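Local coordinates for protein ATP synthase subunit s, mitochondrial (Bos taurus, PDB 3E4G) that regulates the mitochondrial ATP synthase, being needed for its proton conduction and blocking a proton leak through an alternative exit pathway, at residues A[6-14]-A[72-80]; A[112-123]-A[138-149]. The protein carries 1 engineered substitution. All coordinates share one frame; numbering follows the deposited sequence.

In the fold
Interaction 1 closes first along the chain, tying the end of helix 2-11, in the N-terminal domain, to the loop that follows strand 63-69 in the second leucine-rich repeat. Interaction 2 comes later and lies within the repeats, pairing strands 118-122 and 143-147 in the parallel part of the sheet, where strand 63-69 also runs. The centres of interactions 1 and 2 are about 21 Å apart, on opposite sides of the chain's centre. Their nearest atoms are about 6 Å apart, without touching. One contact thus seats the N-terminal domain on the repeats close to the magnesium site of Gly35 and Thr69, while the other continues the stack of repeats toward the final strand, 170-174.

Interaction 1 (A[6-14]-A[72-80]); sequences LNAVFNKVD and CIMSIGFDH
The last turn of helix 2-11 and the extended residues after it run along the loop and 3-10 turn of 72-80, coming closest at Asn11 and Gly77, whose CA atoms are 4.2 Å apart. With no side chain, Gly77 lets the Asn11 side chain lie against it, and its CA makes a CA-H...O contact of 3.2 Å with Asn11 O. The short, buried Asn11 side chain packs against the backbone of Cys72, Ile73 and Met74, while its CB meets Ile76 CD1. Val13 lays CG2 over the centre of one His80 ring face, a CH-pi contact 3.5 Å from the centroid; CG1 stands anti to the backbone N (chi1 174°), placing CG2 beside that N. The same methyl touches Asp79 CB, while Asp79 OD1 forms a salt bridge with Arg105. Imidazole can bond at both nitrogens: His80 ND1 donates to Gly77 O at 2.8 Å, nearly in the ring plane, and NE2 lies 2.8 Å from a water, which accepts a hydrogen bond from Asp14 N. Together these fix the ring's rotation, and Trp30 stacks on it. A second water links Val13 N to Ile76 O. Cys72 SG approaches the Phe10 ring obliquely, 5.3 Å from its centroid. This is an interdomain contact, docking the N-terminal helix onto the loop of a leucine-rich repeat near the magnesium site.

Interaction 2 (A[112-123]-A[138-149]); sequences LQKSMLEMEIIS and FRNLKYLFLSDL
Neighbouring parallel strands of the leucine-rich repeat sheet meet here, 118-122 and 143-147, joined through helix 129-134 as a beta-alpha-beta unit. Their axes lie 4.8 Å apart and only 2° from parallel. The backbone ladder alternates: Met119 N donates to Tyr143 O, Phe145 N to Met119 O, Ile121 N to Phe145 O, Ser147 N to Ile121 O and Ser123 N to Ser147 O. At its start Leu117 O accepts from both Lys142 N (2.7 Å) and Tyr143 N (3.2 Å). On the buried face Ile121 packs against Leu146 and Leu149, branched chains suited to filling the core. Two flexible methionines meet the Phe138 ring, whose CE1 also touches Leu112 CB. Met116 CG lies over one face, offset toward the rim; Met119, in one of its two conformers, extends from a CG anti to the backbone N (chi1 -171°) to bring SD to the edge. On the other face of the sheet Glu120 CG lies at the edge of Tyr143, and Ile122 CD1 touches Phe145 CE2 at 3.7 Å. At the ladder's end Ser123 OG donates to the anti lone pair of Asp148 OD2 at 2.7 Å. The continuous ladder satisfies backbone N-H and C=O groups between the strands, with an aliphatic core side and an opposite face mixing charged and aromatic groups.

Interaction 1 (A[6-14]-A[72-80])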
loop_
_atom_site.group_PDB
_atom_site.type_symbol
_atom_site.label_atom_id
_atom_site.label_comp_id
_atom_site.label_asym_id
_atom_site.label_seq_id
_atom_site.Cartn_x
_atom_site.Cartn_y
_atom_site.Cartn_z
ATOM N N LEU A 6 -8.186 -11.194 15.800
ATOM C CA LEU A 6 -6.768 -11.372 15.553
ATOM C C LEU A 6 -6.331 -10.504 14.355
ATOM O O LEU A 6 -5.298 -9.798 14.408
ATOM C CB LEU A 6 -6.472 -12.839 15.289
ATOM C CG LEU A 6 -4.997 -13.219 15.203
ATOM C CD1 LEU A 6 -4.294 -13.003 16.524
ATOM C CD2 LEU A 6 -4.841 -14.644 14.639
ATOM N N ASN A 7 -7.101 -10.529 13.249
ATOM C CA ASN A 7 -6.747 -9.690 12.109
ATOM C C ASN A 7 -6.778 -8.230 12.483
ATOM O O ASN A 7 -5.915 -7.447 12.035
ATOM C CB ASN A 7 -7.675 -10.016 10.924
ATOM C CG ASN A 7 -7.258 -11.283 10.150
ATOM O OD1 ASN A 7 -6.167 -11.747 10.155
ATOM N ND2 ASN A 7 -8.223 -11.762 9.390
ATOM N N ALA A 8 -7.782 -7.837 13.280
ATOM C CA ALA A 8 -7.872 -6.463 13.668
ATOM C C ALA A 8 -6.666 -6.047 14.506
ATOM O O ALA A 8 -6.108 -4.959 14.251
ATOM C CB ALA A 8 -9.182 -6.184 14.439
ATOM N N VAL A 9 -6.243 -6.823 15.470
ATOM C CA VAL A 9 -5.129 -6.419 16.309
ATOM C C VAL A 9 -3.799 -6.484 15.526
ATOM O O VAL A 9 -2.872 -5.746 15.875
ATOM C CB VAL A 9 -5.092 -7.208 17.619
ATOM C CG1 VAL A 9 -4.544 -8.573 17.498
ATOM C CG2 VAL A 9 -4.625 -6.398 18.729
ATOM N N PHE A 10 -3.698 -7.347 14.535
ATOM C CA PHE A 10 -2.514 -7.294 13.647
ATOM C C PHE A 10 -2.421 -5.948 12.946
ATOM O O PHE A 10 -1.317 -5.460 12.632
ATOM C CB PHE A 10 -2.510 -8.447 12.650
ATOM C CG PHE A 10 -1.760 -9.657 13.160
ATOM C CD1 PHE A 10 -0.628 -10.130 12.502
ATOM C CD2 PHE A 10 -2.169 -10.340 14.335
ATOM C CE1 PHE A 10 0.115 -11.195 12.932
ATOM C CE2 PHE A 10 -1.444 -11.427 14.785
ATOM C CZ PHE A 10 -0.325 -11.899 14.089
ATOM N N ASN A 11 -3.555 -5.392 12.609
ATOM C CA ASN A 11 -3.626 -4.120 11.845
ATOM C C ASN A 11 -3.632 -2.884 12.707
ATOM O O ASN A 11 -3.215 -1.812 12.230
ATOM C CB ASN A 11 -4.835 -4.141 10.898
ATOM C CG ASN A 11 -4.528 -4.932 9.658
ATOM O OD1 ASN A 11 -4.974 -6.134 9.523
ATOM N ND2 ASN A 11 -3.809 -4.367 8.752
ATOM N N LYS A 12 -4.119 -2.944 13.942
ATOM C CA LYS A 12 -4.362 -1.737 14.712
ATOM C C LYS A 12 -3.089 -0.958 14.974
ATOM O O LYS A 12 -2.062 -1.540 15.363
ATOM C CB LYS A 12 -5.048 -2.124 16.049
ATOM C CG LYS A 12 -5.366 -0.921 16.925
ATOM C CD LYS A 12 -6.153 -1.328 18.187
ATOM C CE LYS A 12 -6.397 -0.248 19.132
ATOM N NZ LYS A 12 -7.195 0.772 18.573
ATOM N N VAL A 13 -3.147 0.348 14.806
ATOM C CA VAL A 13 -2.013 1.224 15.082
ATOM C C VAL A 13 -1.796 1.355 16.563
ATOM O O VAL A 13 -2.734 1.559 17.360
ATOM C CB VAL A 13 -2.238 2.624 14.459
ATOM C CG1 VAL A 13 -1.111 3.593 14.874
ATOM C CG2 VAL A 13 -2.271 2.547 12.983
ATOM N N ASP A 14 -0.565 1.245 16.977
ATOM C CA ASP A 14 -0.142 1.628 18.357
ATOM C C ASP A 14 0.623 2.960 18.270
ATOM O O ASP A 14 1.754 3.030 17.771
ATOM C CB ASP A 14 0.673 0.539 18.939
ATOM C CG ASP A 14 0.997 0.775 20.408
ATOM O OD1 ASP A 14 1.050 -0.202 21.230
ATOM O OD2 ASP A 14 1.152 1.932 20.798
ATOM N N CYS A 72 -2.299 -9.932 5.288
ATOM C CA CYS A 72 -3.592 -9.653 5.982
ATOM C C CYS A 72 -3.808 -8.212 6.267
ATOM O O CYS A 72 -4.731 -7.882 7.056
ATOM C CB CYS A 72 -3.690 -10.530 7.283
ATOM S SG CYS A 72 -2.511 -10.055 8.552
ATOM N N ILE A 73 -3.089 -7.296 5.621
ATOM C CA ILE A 73 -3.342 -5.873 5.834
ATOM C C ILE A 73 -4.759 -5.530 5.389
ATOM O O ILE A 73 -5.325 -6.040 4.424
ATOM C CB ILE A 73 -2.299 -4.998 5.134
ATOM C CG1 ILE A 73 -2.268 -5.230 3.606
ATOM C CG2 ILE A 73 -0.939 -5.167 5.789
ATOM C CD1 ILE A 73 -1.183 -4.325 2.927
ATOM N N MET A 74 -5.328 -4.551 6.137
ATOM C CA MET A 74 -6.704 -4.059 5.808
ATOM C C MET A 74 -6.953 -2.769 6.470
ATOM O O MET A 74 -6.487 -2.542 7.576
ATOM C CB MET A 74 -7.701 -5.024 5.994
ATOM C CG MET A 74 -7.786 -5.298 7.266
ATOM S SD MET A 74 -9.109 -6.600 7.551
ATOM C CE MET A 74 -10.423 -6.100 6.504
ATOM N N SER A 75 -7.829 -1.984 5.895
ATOM C CA SER A 75 -8.499 -0.852 6.462
ATOM C C SER A 75 -7.655 0.000 7.356
ATOM O O SER A 75 -6.738 0.741 6.886
ATOM C CB SER A 75 -9.879 -1.304 7.075
ATOM O OG SER A 75 -9.658 -2.107 8.243
ATOM N N ILE A 76 -7.994 0.046 8.622
ATOM C CA ILE A 76 -7.342 0.994 9.503
ATOM C C ILE A 76 -5.859 0.600 9.714
ATOM O O ILE A 76 -5.097 1.439 10.221
ATOM C CB ILE A 76 -8.141 1.380 10.747
ATOM C CG1 ILE A 76 -8.276 0.099 11.493
ATOM C CG2 ILE A 76 -9.395 2.176 10.381
ATOM C CD1 ILE A 76 -7.422 -1.176 11.388
ATOM N N GLY A 77 -5.368 -0.590 9.295
ATOM C CA GLY A 77 -3.920 -0.810 9.300
ATOM C C GLY A 77 -3.191 0.247 8.475
ATOM O O GLY A 77 -2.069 0.625 8.796
ATOM N N PHE A 78 -3.846 0.728 7.419
ATOM C CA PHE A 78 -3.217 1.736 6.572
ATOM C C PHE A 78 -3.030 3.064 7.254
ATOM O O PHE A 78 -2.287 3.904 6.712
ATOM C CB PHE A 78 -3.984 1.870 5.250
ATOM C CG PHE A 78 -3.856 0.659 4.345
ATOM C CD1 PHE A 78 -2.689 0.392 3.633
ATOM C CD2 PHE A 78 -4.863 -0.256 4.235
ATOM C CE1 PHE A 78 -2.568 -0.730 2.830
ATOM C CE2 PHE A 78 -4.742 -1.390 3.477
ATOM C CZ PHE A 78 -3.615 -1.624 2.735
ATOM N N ASP A 79 -3.604 3.283 8.432
ATOM C CA ASP A 79 -3.262 4.460 9.203
ATOM C C ASP A 79 -1.776 4.483 9.592
ATOM O O ASP A 79 -1.229 5.567 9.900
ATOM C CB ASP A 79 -4.171 4.639 10.389
ATOM C CG ASP A 79 -5.616 5.063 9.990
ATOM O OD1 ASP A 79 -5.874 5.418 8.828
ATOM O OD2 ASP A 79 -6.451 5.012 10.881
ATOM N N HIS A 80 -1.109 3.334 9.567
ATOM C CA HIS A 80 0.358 3.345 9.763
ATOM C C HIS A 80 1.096 4.132 8.646
ATOM O O HIS A 80 2.269 4.433 8.780
ATOM C CB HIS A 80 0.947 1.919 9.746
ATOM C CG HIS A 80 0.647 1.107 10.981
ATOM N ND1 HIS A 80 -0.432 0.248 11.059
ATOM C CD2 HIS A 80 1.290 0.989 12.160
ATOM C CE1 HIS A 80 -0.380 -0.346 12.252
ATOM N NE2 HIS A 80 0.633 0.091 12.942
HETATM O O HOH W 1 1.317 -0.695 15.527
HETATM O O HOH W 2 -5.277 1.412 13.220
#

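Interaction 2 (A[112-123]-A[138-149])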
loop_
_atom_site.group_PDB
_atom_site.type_symbol
_atom_site.label_atom_id
_atom_site.label_comp_id
_atom_site.label_asym_id
_atom_site.label_seq_id
_atom_site.Cartn_x
_atom_site.Cartn_y
_atom_site.Cartn_z
ATOM N N LEU A 112 1.422 10.493 0.863
ATOM C CA LEU A 112 1.527 9.516 -0.243
ATOM C C LEU A 112 1.256 10.169 -1.561
ATOM O O LEU A 112 1.874 9.829 -2.590
ATOM C CB LEU A 112 0.555 8.353 -0.049
ATOM C CG LEU A 112 0.832 7.470 1.197
ATOM C CD1 LEU A 112 -0.156 6.311 1.202
ATOM C CD2 LEU A 112 2.246 6.903 1.149
ATOM N N GLN A 113 0.291 11.114 -1.624
ATOM C CA GLN A 113 0.054 11.821 -2.907
ATOM C C GLN A 113 1.358 12.464 -3.403
ATOM O O GLN A 113 1.648 12.484 -4.591
ATOM C CB GLN A 113 -0.983 12.930 -2.731
ATOM C CG GLN A 113 -2.354 12.401 -2.319
ATOM C CD GLN A 113 -3.321 13.563 -1.986
ATOM O OE1 GLN A 113 -2.914 14.739 -2.030
ATOM N NE2 GLN A 113 -4.538 13.197 -1.651
ATOM N N LYS A 114 2.141 13.023 -2.461
ATOM C CA LYS A 114 3.391 13.707 -2.843
ATOM C C LYS A 114 4.451 12.783 -3.331
ATOM O O LYS A 114 5.230 13.156 -4.223
ATOM C CB LYS A 114 3.916 14.525 -1.633
ATOM C CG LYS A 114 3.015 15.681 -1.271
ATOM C CD LYS A 114 3.217 16.101 0.178
ATOM C CE LYS A 114 2.280 17.231 0.595
ATOM N NZ LYS A 114 2.430 17.546 1.989
ATOM N N SER A 115 4.554 11.576 -2.774
ATOM C CA SER A 115 5.718 10.706 -3.045
ATOM C C SER A 115 5.434 9.576 -4.022
ATOM O O SER A 115 6.392 9.067 -4.639
ATOM C CB SER A 115 6.207 10.095 -1.750
ATOM O OG SER A 115 5.206 9.329 -1.121
ATOM N N MET A 116 4.189 9.117 -4.167
ATOM C CA MET A 116 3.932 7.875 -4.887
ATOM C C MET A 116 4.207 7.993 -6.363
ATOM O O MET A 116 3.698 8.889 -7.062
ATOM C CB MET A 116 2.484 7.446 -4.645
ATOM C CG MET A 116 2.340 6.686 -3.336
ATOM S SD MET A 116 3.135 5.063 -3.336
ATOM C CE MET A 116 2.080 4.193 -4.519
ATOM N N LEU A 117 4.949 7.010 -6.859
ATOM C CA LEU A 117 5.332 6.899 -8.279
ATOM C C LEU A 117 4.757 5.663 -8.983
ATOM O O LEU A 117 4.518 5.719 -10.184
ATOM C CB LEU A 117 6.867 6.895 -8.443
ATOM C CG LEU A 117 7.585 8.078 -7.793
ATOM C CD1 LEU A 117 9.098 7.916 -7.989
ATOM C CD2 LEU A 117 7.093 9.407 -8.433
ATOM N N GLU A 118 4.636 4.554 -8.254
ATOM C CA GLU A 118 4.322 3.270 -8.884
ATOM C C GLU A 118 3.374 2.486 -7.964
ATOM O O GLU A 118 3.657 2.348 -6.770
ATOM C CB GLU A 118 5.609 2.462 -9.062
ATOM C CG GLU A 118 5.479 0.963 -9.322
ATOM C CD GLU A 118 6.777 0.239 -9.456
ATOM O OE1 GLU A 118 7.615 0.745 -10.270
ATOM O OE2 GLU A 118 6.913 -0.786 -8.766
ATOM N N MET A 119 2.316 1.942 -8.550
ATOM C CA MET A 119 1.482 1.017 -7.767
ATOM C C MET A 119 1.037 -0.126 -8.630
ATOM O O MET A 119 0.852 -0.005 -9.839
ATOM C CB MET A 119 0.298 1.780 -7.175
ATOM C CG MET A 119 -0.482 1.033 -6.216
ATOM S SD MET A 119 -1.608 2.158 -5.339
ATOM C CE MET A 119 -2.164 0.997 -4.120
ATOM N N GLU A 120 0.878 -1.251 -7.947
ATOM C CA GLU A 120 0.497 -2.516 -8.608
ATOM C C GLU A 120 -0.595 -3.154 -7.716
ATOM O O GLU A 120 -0.373 -3.256 -6.501
ATOM C CB GLU A 120 1.678 -3.457 -8.696
ATOM C CG GLU A 120 2.900 -2.805 -9.438
ATOM C CD GLU A 120 4.042 -3.776 -9.409
ATOM O OE1 GLU A 120 4.632 -4.041 -8.363
ATOM O OE2 GLU A 120 4.262 -4.472 -10.439
ATOM N N ILE A 121 -1.687 -3.555 -8.327
ATOM C CA ILE A 121 -2.802 -4.198 -7.582
ATOM C C ILE A 121 -3.184 -5.430 -8.370
ATOM O O ILE A 121 -3.647 -5.313 -9.521
ATOM C CB ILE A 121 -3.987 -3.230 -7.391
ATOM C CG1 ILE A 121 -3.535 -1.919 -6.748
ATOM C CG2 ILE A 121 -5.045 -3.921 -6.515
ATOM C CD1 ILE A 121 -4.636 -0.872 -6.676
ATOM N N ILE A 122 -2.960 -6.584 -7.765
ATOM C CA ILE A 122 -3.010 -7.883 -8.480
ATOM C C ILE A 122 -3.802 -8.841 -7.625
ATOM O O ILE A 122 -3.449 -9.109 -6.473
ATOM C CB ILE A 122 -1.581 -8.433 -8.679
ATOM C CG1 ILE A 122 -0.700 -7.410 -9.449
ATOM C CG2 ILE A 122 -1.660 -9.789 -9.424
ATOM C CD1 ILE A 122 0.749 -7.585 -9.208
ATOM N N SER A 123 -4.846 -9.449 -8.212
ATOM C CA SER A 123 -5.528 -10.573 -7.524
ATOM C C SER A 123 -5.993 -10.184 -6.126
ATOM O O SER A 123 -5.886 -10.961 -5.180
ATOM C CB SER A 123 -4.640 -11.808 -7.493
ATOM O OG SER A 123 -4.275 -12.246 -8.797
ATOM N N PHE A 138 -3.127 10.288 -6.540
ATOM C CA PHE A 138 -1.669 10.098 -6.617
ATOM C C PHE A 138 -1.179 10.796 -7.852
ATOM O O PHE A 138 -0.919 10.225 -8.908
ATOM C CB PHE A 138 -1.314 8.614 -6.557
ATOM C CG PHE A 138 -1.570 7.950 -5.256
ATOM C CD1 PHE A 138 -1.831 8.621 -4.055
ATOM C CD2 PHE A 138 -1.455 6.536 -5.168
ATOM C CE1 PHE A 138 -1.933 7.955 -2.877
ATOM C CE2 PHE A 138 -1.605 5.882 -3.964
ATOM C CZ PHE A 138 -1.846 6.584 -2.818
ATOM N N ARG A 139 -1.068 12.147 -7.710
ATOM C CA ARG A 139 -0.875 13.036 -8.864
ATOM C C ARG A 139 0.440 12.857 -9.532
ATOM O O ARG A 139 0.636 13.332 -10.654
ATOM C CB ARG A 139 -1.133 14.498 -8.438
ATOM C CG ARG A 139 -0.220 14.997 -7.330
ATOM C CD ARG A 139 -0.601 16.411 -6.942
ATOM N NE ARG A 139 0.194 16.945 -5.814
ATOM C CZ ARG A 139 -0.103 16.753 -4.552
ATOM N NH1 ARG A 139 -1.176 16.075 -4.183
ATOM N NH2 ARG A 139 0.720 17.194 -3.601
ATOM N N ASN A 140 1.435 12.227 -8.859
ATOM C CA ASN A 140 2.767 11.981 -9.396
ATOM C C ASN A 140 2.947 10.580 -9.916
ATOM O O ASN A 140 4.061 10.190 -10.324
ATOM C CB ASN A 140 3.820 12.280 -8.345
ATOM C CG ASN A 140 3.744 13.715 -7.864
ATOM O OD1 ASN A 140 3.584 13.936 -6.621
ATOM N ND2 ASN A 140 3.788 14.657 -8.756
ATOM N N LEU A 141 1.863 9.772 -9.940
ATOM C CA LEU A 141 1.994 8.379 -10.370
ATOM C C LEU A 141 2.451 8.297 -11.803
ATOM O O LEU A 141 1.891 8.948 -12.697
ATOM C CB LEU A 141 0.647 7.660 -10.188
ATOM C CG LEU A 141 0.691 6.146 -9.895
ATOM C CD1 LEU A 141 1.318 5.920 -8.483
ATOM C CD2 LEU A 141 -0.707 5.618 -9.953
ATOM N N LYS A 142 3.432 7.419 -12.031
ATOM C CA LYS A 142 3.967 7.151 -13.375
ATOM C C LYS A 142 3.640 5.768 -13.868
ATOM O O LYS A 142 3.726 5.546 -15.105
ATOM C CB LYS A 142 5.459 7.379 -13.399
ATOM C CG LYS A 142 5.890 8.832 -13.091
ATOM C CD LYS A 142 5.221 9.793 -14.227
ATOM C CE LYS A 142 5.740 9.421 -15.597
ATOM N NZ LYS A 142 5.578 10.604 -16.494
ATOM N N TYR A 143 3.371 4.826 -13.006
ATOM C CA TYR A 143 3.104 3.432 -13.409
ATOM C C TYR A 143 1.976 2.885 -12.545
ATOM O O TYR A 143 2.075 2.989 -11.300
ATOM C CB TYR A 143 4.402 2.581 -13.212
ATOM C CG TYR A 143 4.260 1.151 -13.629
ATOM C CD1 TYR A 143 4.183 0.815 -14.956
ATOM C CD2 TYR A 143 4.205 0.149 -12.686
ATOM C CE1 TYR A 143 4.105 -0.526 -15.325
ATOM C CE2 TYR A 143 4.167 -1.200 -13.076
ATOM C CZ TYR A 143 4.110 -1.509 -14.396
ATOM O OH TYR A 143 4.116 -2.855 -14.804
ATOM N N LEU A 144 0.995 2.283 -13.180
ATOM C CA LEU A 144 -0.113 1.607 -12.458
ATOM C C LEU A 144 -0.362 0.318 -13.215
ATOM O O LEU A 144 -0.723 0.360 -14.397
ATOM C CB LEU A 144 -1.386 2.467 -12.422
ATOM C CG LEU A 144 -2.580 1.865 -11.695
ATOM C CD1 LEU A 144 -2.281 1.537 -10.265
ATOM C CD2 LEU A 144 -3.803 2.820 -11.777
ATOM N N PHE A 145 -0.233 -0.782 -12.518
ATOM C CA PHE A 145 -0.447 -2.124 -13.081
ATOM C C PHE A 145 -1.613 -2.750 -12.311
ATOM O O PHE A 145 -1.545 -2.888 -11.080
ATOM C CB PHE A 145 0.818 -2.963 -12.897
ATOM C CG PHE A 145 0.718 -4.411 -13.259
ATOM C CD1 PHE A 145 -0.028 -4.840 -14.340
ATOM C CD2 PHE A 145 1.357 -5.348 -12.470
ATOM C CE1 PHE A 145 -0.059 -6.227 -14.646
ATOM C CE2 PHE A 145 1.329 -6.710 -12.769
ATOM C CZ PHE A 145 0.602 -7.118 -13.868
ATOM N N LEU A 146 -2.650 -3.120 -13.050
ATOM C CA LEU A 146 -3.865 -3.769 -12.488
ATOM C C LEU A 146 -4.002 -5.140 -13.127
ATOM O O LEU A 146 -3.989 -5.222 -14.367
ATOM C CB LEU A 146 -5.107 -2.932 -12.801
ATOM C CG LEU A 146 -5.026 -1.474 -12.351
ATOM C CD1 LEU A 146 -6.356 -0.726 -12.690
ATOM C CD2 LEU A 146 -4.723 -1.353 -10.875
ATOM N N SER A 147 -4.193 -6.173 -12.335
ATOM C CA SER A 147 -4.253 -7.514 -12.871
ATOM C C SER A 147 -5.226 -8.374 -12.060
ATOM O O SER A 147 -5.182 -8.360 -10.816
ATOM C CB SER A 147 -2.895 -8.158 -12.767
ATOM O OG SER A 147 -2.970 -9.531 -13.135
ATOM N N ASP A 148 -6.075 -9.147 -12.745
ATOM C CA ASP A 148 -6.907 -10.170 -12.075
ATOM C C ASP A 148 -7.710 -9.495 -10.936
ATOM O O ASP A 148 -7.678 -9.922 -9.787
ATOM C CB ASP A 148 -6.083 -11.321 -11.565
ATOM C CG ASP A 148 -6.937 -12.447 -10.945
ATOM O OD1 ASP A 148 -8.076 -12.641 -11.459
ATOM O OD2 ASP A 148 -6.466 -13.099 -10.040
ATOM N N LEU A 149 -8.478 -8.476 -11.306
ATOM C CA LEU A 149 -9.384 -7.736 -10.384
ATOM C C LEU A 149 -10.754 -7.952 -10.920
ATOM O O LEU A 149 -11.283 -7.119 -11.658
ATOM C CB LEU A 149 -9.038 -6.244 -10.298
ATOM C CG LEU A 149 -7.582 -5.952 -9.898
ATOM C CD1 LEU A 149 -7.365 -4.440 -9.812
ATOM C CD2 LEU A 149 -7.180 -6.661 -8.609
HETATM O O HOH W 3 -2.786 -12.016 -11.563
#